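Dot/Icm T4SS effector (PDB 4HFV) is a putative Dot/Icm type IV secretion effector of Legionella pneumophila, of unestablished molecular function, that can bind succinate. Local coordinates at residues I60-N65 with E131-S136; L80-R85 with E121-M126. All coordinates share one frame; numbering follows the deposited sequence.

Helix 120-136 serves both contacts in this all-helical chain: near its C-terminal end it meets helix 49-64 in contact 1, and near its beginning it meets helix 70-90 in contact 2. The two partner helices follow each other in sequence, and contact 2 is nested within the loop of chain that contact 1 closes. Their centres lie 15 Å apart and their nearest atoms about 5 Å, without touching. Contact 1 is away from the succinate site of Ser169, His173 and Arg176 on helix 161-188; no succinate is bound to this chain. Contact 2 is nearer: the side chain of Leu123 is about 10 Å from that of Arg176 and about 12 Å from that of His173.

Contact 1 (I60-N65 with E131-S136); sequences IELLDN and EKFLRS
Phe133 reaches from helix 120-136 to Leu62 and Leu63 on the last turn of helix 49-64. With CG anti to its own backbone N (chi1 166°), the phenyl group extends well out from its helix and bridges a wide gap: the CA atoms of Leu63 and Phe133 are 9.3 Å apart. Leu62 meets the far end of the ring near the ring plane, its CB 4.1 Å from Phe133 CZ, with CD1 close to the same carbon. Leu63 approaches obliquely instead. Its CG, anti to the carbonyl carbon (chi1 -66°), is thereby set against Phe133 CE1, and methyl CD2 comes 3.7 Å from that same Phe133 CE1. A long flat aromatic suits the reach, and the leucines offer apolar carbons to its outer end, Leu62 mainly CB and Leu63 a methyl and CG. Much of the neighbourhood is apolar: Val76 of helix 70-90 touches both Phe133 and Leu63, and Phe154 touches Phe133 and Leu62. His137 adds an edge-to-face ring contact with Phe133. At the backbone of Phe133, Ser136 OG donates to Phe133 O at 2.6 Å, in the carbonyl plane on a lone pair, so the serine hydroxyl folds back onto its own helix. One aromatic ring reaching from its helix to two successive leucines of a neighbouring helix is typical of side-chain packing between helices in an all-alpha fold.

Contact 2 (L80-R85 with E121-M126); sequences LAYYIR and EDLADM
Tyr82 on helix 70-90 packs against Leu123 and Met126 of helix 120-136, a helix-helix contact of this all-alpha fold that is apolar and partly buried. Along helix 120-136, Glu121 and Ala124 pack on Arg145 of the second subunit, and Asp125 OD1 forms a salt bridge with Arg145 NH1 of that same neighbouring chain, so one helix serves both the core and the dimer interface. An acidic residue is favourable in the first turn of a helix, where Asp122 stands, and its OD2 accepts a hydrogen bond from Phe4 N; separately, Asp122 N donates to Asn119 OD1. Leu123 then sends methyl CD2 obliquely against the CD1-CE1 part of the phenol ring, 3.6 Å from Tyr82 CE1 and 3.9 Å from Tyr82 CD1, and the two side chains cross at about a right angle. A branched aliphatic chain suits this position, since Leu123 also touches Pro118 in the preceding loop and Leu175 of helix 161-188. Met126, present as selenomethionine, comes one turn after Leu123 and points back toward helix 70-90, its flexible unbranched chain reaching the base of the tyrosine. Tyr82 itself has CG anti to its backbone N (chi1 -169°), which carries the ring out toward Leu123; Tyr82 CB, whose place is fixed by the backbone, lies 4.2 Å from Met126 CE.

Contact 1 (I60-N65 with E131-S136)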
# COMPACT_ATOMS: atom_id res chain seq x y z
N ILE A 60 -23.55 -6.22 1.17
CA ILE A 60 -24.13 -7.50 1.54
C ILE A 60 -24.63 -8.32 0.35
O ILE A 60 -24.37 -9.52 0.26
CB ILE A 60 -25.28 -7.28 2.53
CG1 ILE A 60 -24.74 -6.95 3.93
CG2 ILE A 60 -26.14 -8.48 2.56
CD1 ILE A 60 -25.79 -6.25 4.86
N GLU A 61 -25.34 -7.69 -0.58
CA GLU A 61 -25.80 -8.35 -1.82
C GLU A 61 -24.60 -8.94 -2.62
O GLU A 61 -24.65 -10.05 -3.18
CB GLU A 61 -26.55 -7.32 -2.68
CG GLU A 61 -27.17 -7.84 -4.00
CD GLU A 61 -27.57 -6.70 -4.97
OE1 GLU A 61 -27.65 -5.53 -4.54
OE2 GLU A 61 -27.81 -6.97 -6.17
N LEU A 62 -23.52 -8.19 -2.70
CA LEU A 62 -22.39 -8.62 -3.54
C LEU A 62 -21.66 -9.78 -2.86
O LEU A 62 -21.30 -10.78 -3.50
CB LEU A 62 -21.44 -7.44 -3.84
CG LEU A 62 -21.99 -6.34 -4.78
CD1 LEU A 62 -21.08 -5.10 -4.79
CD2 LEU A 62 -22.20 -6.86 -6.18
N LEU A 63 -21.43 -9.66 -1.56
CA LEU A 63 -20.82 -10.77 -0.83
C LEU A 63 -21.68 -12.03 -0.91
O LEU A 63 -21.15 -13.13 -1.11
CB LEU A 63 -20.54 -10.35 0.62
CG LEU A 63 -19.48 -9.26 0.75
CD1 LEU A 63 -19.43 -8.66 2.10
CD2 LEU A 63 -18.05 -9.78 0.35
N ASP A 64 -23.00 -11.87 -0.77
CA ASP A 64 -23.92 -12.99 -0.86
C ASP A 64 -23.77 -13.70 -2.21
O ASP A 64 -23.82 -14.90 -2.28
CB ASP A 64 -25.37 -12.52 -0.74
CG ASP A 64 -25.78 -12.21 0.70
OD1 ASP A 64 -24.96 -12.36 1.62
OD2 ASP A 64 -26.96 -11.80 0.90
N ASN A 65 -23.56 -12.92 -3.28
CA ASN A 65 -23.37 -13.46 -4.63
C ASN A 65 -21.93 -13.88 -4.92
O ASN A 65 -21.62 -14.31 -6.04
CB ASN A 65 -23.72 -12.42 -5.69
CG ASN A 65 -25.18 -12.01 -5.69
OD1 ASN A 65 -26.04 -12.69 -5.14
ND2 ASN A 65 -25.45 -10.88 -6.34
N GLU A 131 -10.94 -2.05 0.93
CA GLU A 131 -10.44 -1.38 -0.28
C GLU A 131 -10.32 -2.32 -1.49
O GLU A 131 -10.76 -1.96 -2.59
CB GLU A 131 -9.12 -0.69 -0.02
CG GLU A 131 -8.65 0.14 -1.20
CD GLU A 131 -7.17 0.18 -1.30
OE1 GLU A 131 -6.52 0.22 -0.22
OE2 GLU A 131 -6.66 0.18 -2.44
N LYS A 132 -9.77 -3.52 -1.31
CA LYS A 132 -9.66 -4.47 -2.43
C LYS A 132 -11.05 -4.82 -2.97
O LYS A 132 -11.31 -4.85 -4.21
CB LYS A 132 -8.95 -5.76 -1.98
CG LYS A 132 -7.45 -5.79 -2.19
CD LYS A 132 -6.86 -7.12 -1.68
CE LYS A 132 -5.98 -6.94 -0.43
NZ LYS A 132 -4.64 -6.34 -0.74
N PHE A 133 -11.95 -5.12 -2.05
CA PHE A 133 -13.29 -5.47 -2.41
C PHE A 133 -13.92 -4.38 -3.26
O PHE A 133 -14.46 -4.67 -4.34
CB PHE A 133 -14.13 -5.72 -1.12
CG PHE A 133 -15.58 -5.76 -1.36
CD1 PHE A 133 -16.21 -6.94 -1.76
CD2 PHE A 133 -16.34 -4.62 -1.14
CE1 PHE A 133 -17.59 -6.96 -1.95
CE2 PHE A 133 -17.71 -4.63 -1.34
CZ PHE A 133 -18.33 -5.79 -1.73
N LEU A 134 -13.84 -3.13 -2.81
CA LEU A 134 -14.43 -2.05 -3.60
C LEU A 134 -13.80 -1.91 -5.00
O LEU A 134 -14.49 -1.70 -6.02
CB LEU A 134 -14.38 -0.71 -2.82
CG LEU A 134 -15.28 -0.60 -1.56
CD1 LEU A 134 -14.98 0.64 -0.82
CD2 LEU A 134 -16.77 -0.60 -1.85
N ARG A 135 -12.49 -1.99 -5.07
CA ARG A 135 -11.78 -1.95 -6.36
C ARG A 135 -12.27 -3.06 -7.29
O ARG A 135 -12.45 -2.86 -8.49
CB ARG A 135 -10.27 -2.04 -6.15
CG ARG A 135 -9.61 -0.74 -5.62
CD ARG A 135 -8.06 -0.75 -5.88
NE ARG A 135 -7.31 -1.45 -4.84
CZ ARG A 135 -6.82 -2.69 -4.94
NH1 ARG A 135 -6.18 -3.22 -3.90
NH2 ARG A 135 -6.96 -3.40 -6.06
N SER A 136 -12.57 -4.22 -6.70
CA SER A 136 -13.02 -5.37 -7.49
C SER A 136 -14.40 -5.10 -8.10
O SER A 136 -14.77 -5.76 -9.06
CB SER A 136 -13.02 -6.66 -6.66
OG SER A 136 -14.22 -6.77 -5.88

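Contact 2 (L80-R85 with E121-M126)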
# COMPACT_ATOMS: atom_id res chain seq x y z
N LEU A 80 -16.40 -2.72 6.70
CA LEU A 80 -17.29 -1.65 6.29
C LEU A 80 -18.12 -1.12 7.47
O LEU A 80 -18.36 0.09 7.56
CB LEU A 80 -18.26 -2.12 5.22
CG LEU A 80 -19.22 -1.08 4.68
CD1 LEU A 80 -18.48 0.12 4.11
CD2 LEU A 80 -20.06 -1.77 3.62
N ALA A 81 -18.59 -2.01 8.34
CA ALA A 81 -19.39 -1.55 9.47
C ALA A 81 -18.51 -0.68 10.34
O ALA A 81 -18.93 0.40 10.77
CB ALA A 81 -19.98 -2.71 10.29
N TYR A 82 -17.29 -1.16 10.60
CA TYR A 82 -16.36 -0.40 11.43
C TYR A 82 -16.07 0.95 10.82
O TYR A 82 -16.09 1.96 11.50
CB TYR A 82 -15.06 -1.17 11.65
CG TYR A 82 -14.21 -0.52 12.72
CD1 TYR A 82 -13.35 0.49 12.38
CD2 TYR A 82 -14.33 -0.89 14.07
CE1 TYR A 82 -12.57 1.11 13.34
CE2 TYR A 82 -13.57 -0.27 15.04
CZ TYR A 82 -12.69 0.74 14.65
OH TYR A 82 -11.90 1.39 15.56
N TYR A 83 -15.81 0.97 9.51
CA TYR A 83 -15.53 2.22 8.79
C TYR A 83 -16.70 3.21 8.85
O TYR A 83 -16.53 4.41 9.09
CB TYR A 83 -15.17 1.85 7.33
CG TYR A 83 -14.76 3.00 6.42
CD1 TYR A 83 -13.76 3.90 6.78
CD2 TYR A 83 -15.34 3.15 5.16
CE1 TYR A 83 -13.38 4.91 5.90
CE2 TYR A 83 -14.99 4.15 4.30
CZ TYR A 83 -14.02 5.03 4.66
OH TYR A 83 -13.71 6.04 3.77
N ILE A 84 -17.90 2.73 8.60
CA ILE A 84 -19.04 3.64 8.64
C ILE A 84 -19.27 4.13 10.05
O ILE A 84 -19.58 5.30 10.25
CB ILE A 84 -20.32 3.00 8.09
CG1 ILE A 84 -20.23 2.98 6.55
CG2 ILE A 84 -21.53 3.79 8.57
CD1 ILE A 84 -21.18 2.03 5.92
N ARG A 85 -19.12 3.25 11.05
CA ARG A 85 -19.16 3.68 12.46
C ARG A 85 -18.17 4.84 12.72
O ARG A 85 -18.51 5.86 13.33
CB ARG A 85 -18.82 2.50 13.38
CG ARG A 85 -18.83 2.79 14.90
CD ARG A 85 -18.72 1.50 15.71
NE ARG A 85 -18.61 1.70 17.17
CZ ARG A 85 -17.48 1.99 17.80
NH1 ARG A 85 -16.37 2.11 17.11
NH2 ARG A 85 -17.44 2.12 19.13
N GLU A 121 -2.96 -3.58 13.42
CA GLU A 121 -2.81 -4.70 12.53
C GLU A 121 -4.20 -5.07 12.00
O GLU A 121 -4.42 -5.11 10.78
CB GLU A 121 -2.14 -5.84 13.30
CG GLU A 121 -0.85 -5.41 14.03
CD GLU A 121 -1.00 -5.27 15.55
OE1 GLU A 121 -0.92 -6.32 16.25
OE2 GLU A 121 -1.18 -4.12 16.06
N ASP A 122 -5.13 -5.28 12.93
CA ASP A 122 -6.50 -5.63 12.57
C ASP A 122 -7.09 -4.64 11.59
O ASP A 122 -7.77 -5.02 10.64
CB ASP A 122 -7.40 -5.60 13.80
CG ASP A 122 -7.03 -6.66 14.83
OD1 ASP A 122 -6.56 -7.76 14.44
OD2 ASP A 122 -7.23 -6.40 16.04
N LEU A 123 -6.87 -3.35 11.85
CA LEU A 123 -7.50 -2.32 11.05
C LEU A 123 -6.87 -2.33 9.69
O LEU A 123 -7.56 -2.19 8.67
CB LEU A 123 -7.30 -0.95 11.67
CG LEU A 123 -8.21 -0.67 12.86
CD1 LEU A 123 -7.95 0.69 13.46
CD2 LEU A 123 -9.66 -0.79 12.42
N ALA A 124 -5.54 -2.45 9.68
CA ALA A 124 -4.84 -2.52 8.41
C ALA A 124 -5.40 -3.68 7.58
O ALA A 124 -5.71 -3.51 6.41
CB ALA A 124 -3.33 -2.66 8.58
N ASP A 125 -5.53 -4.86 8.18
CA ASP A 125 -6.08 -6.02 7.45
C ASP A 125 -7.54 -5.76 6.99
O ASP A 125 -7.92 -6.05 5.84
CB ASP A 125 -6.00 -7.27 8.32
CG ASP A 125 -4.57 -7.67 8.66
OD1 ASP A 125 -3.62 -7.24 7.96
OD2 ASP A 125 -4.38 -8.40 9.65
N MSE A 126 -8.37 -5.21 7.89
CA MSE A 126 -9.75 -4.93 7.54
C MSE A 126 -9.90 -3.92 6.42
O MSE A 126 -10.62 -4.19 5.42
CB MSE A 126 -10.54 -4.48 8.79
CG MSE A 126 -10.55 -5.59 9.86
SE MSE A 126 -11.12 -4.98 11.64
CE MSE A 126 -12.81 -4.65 10.92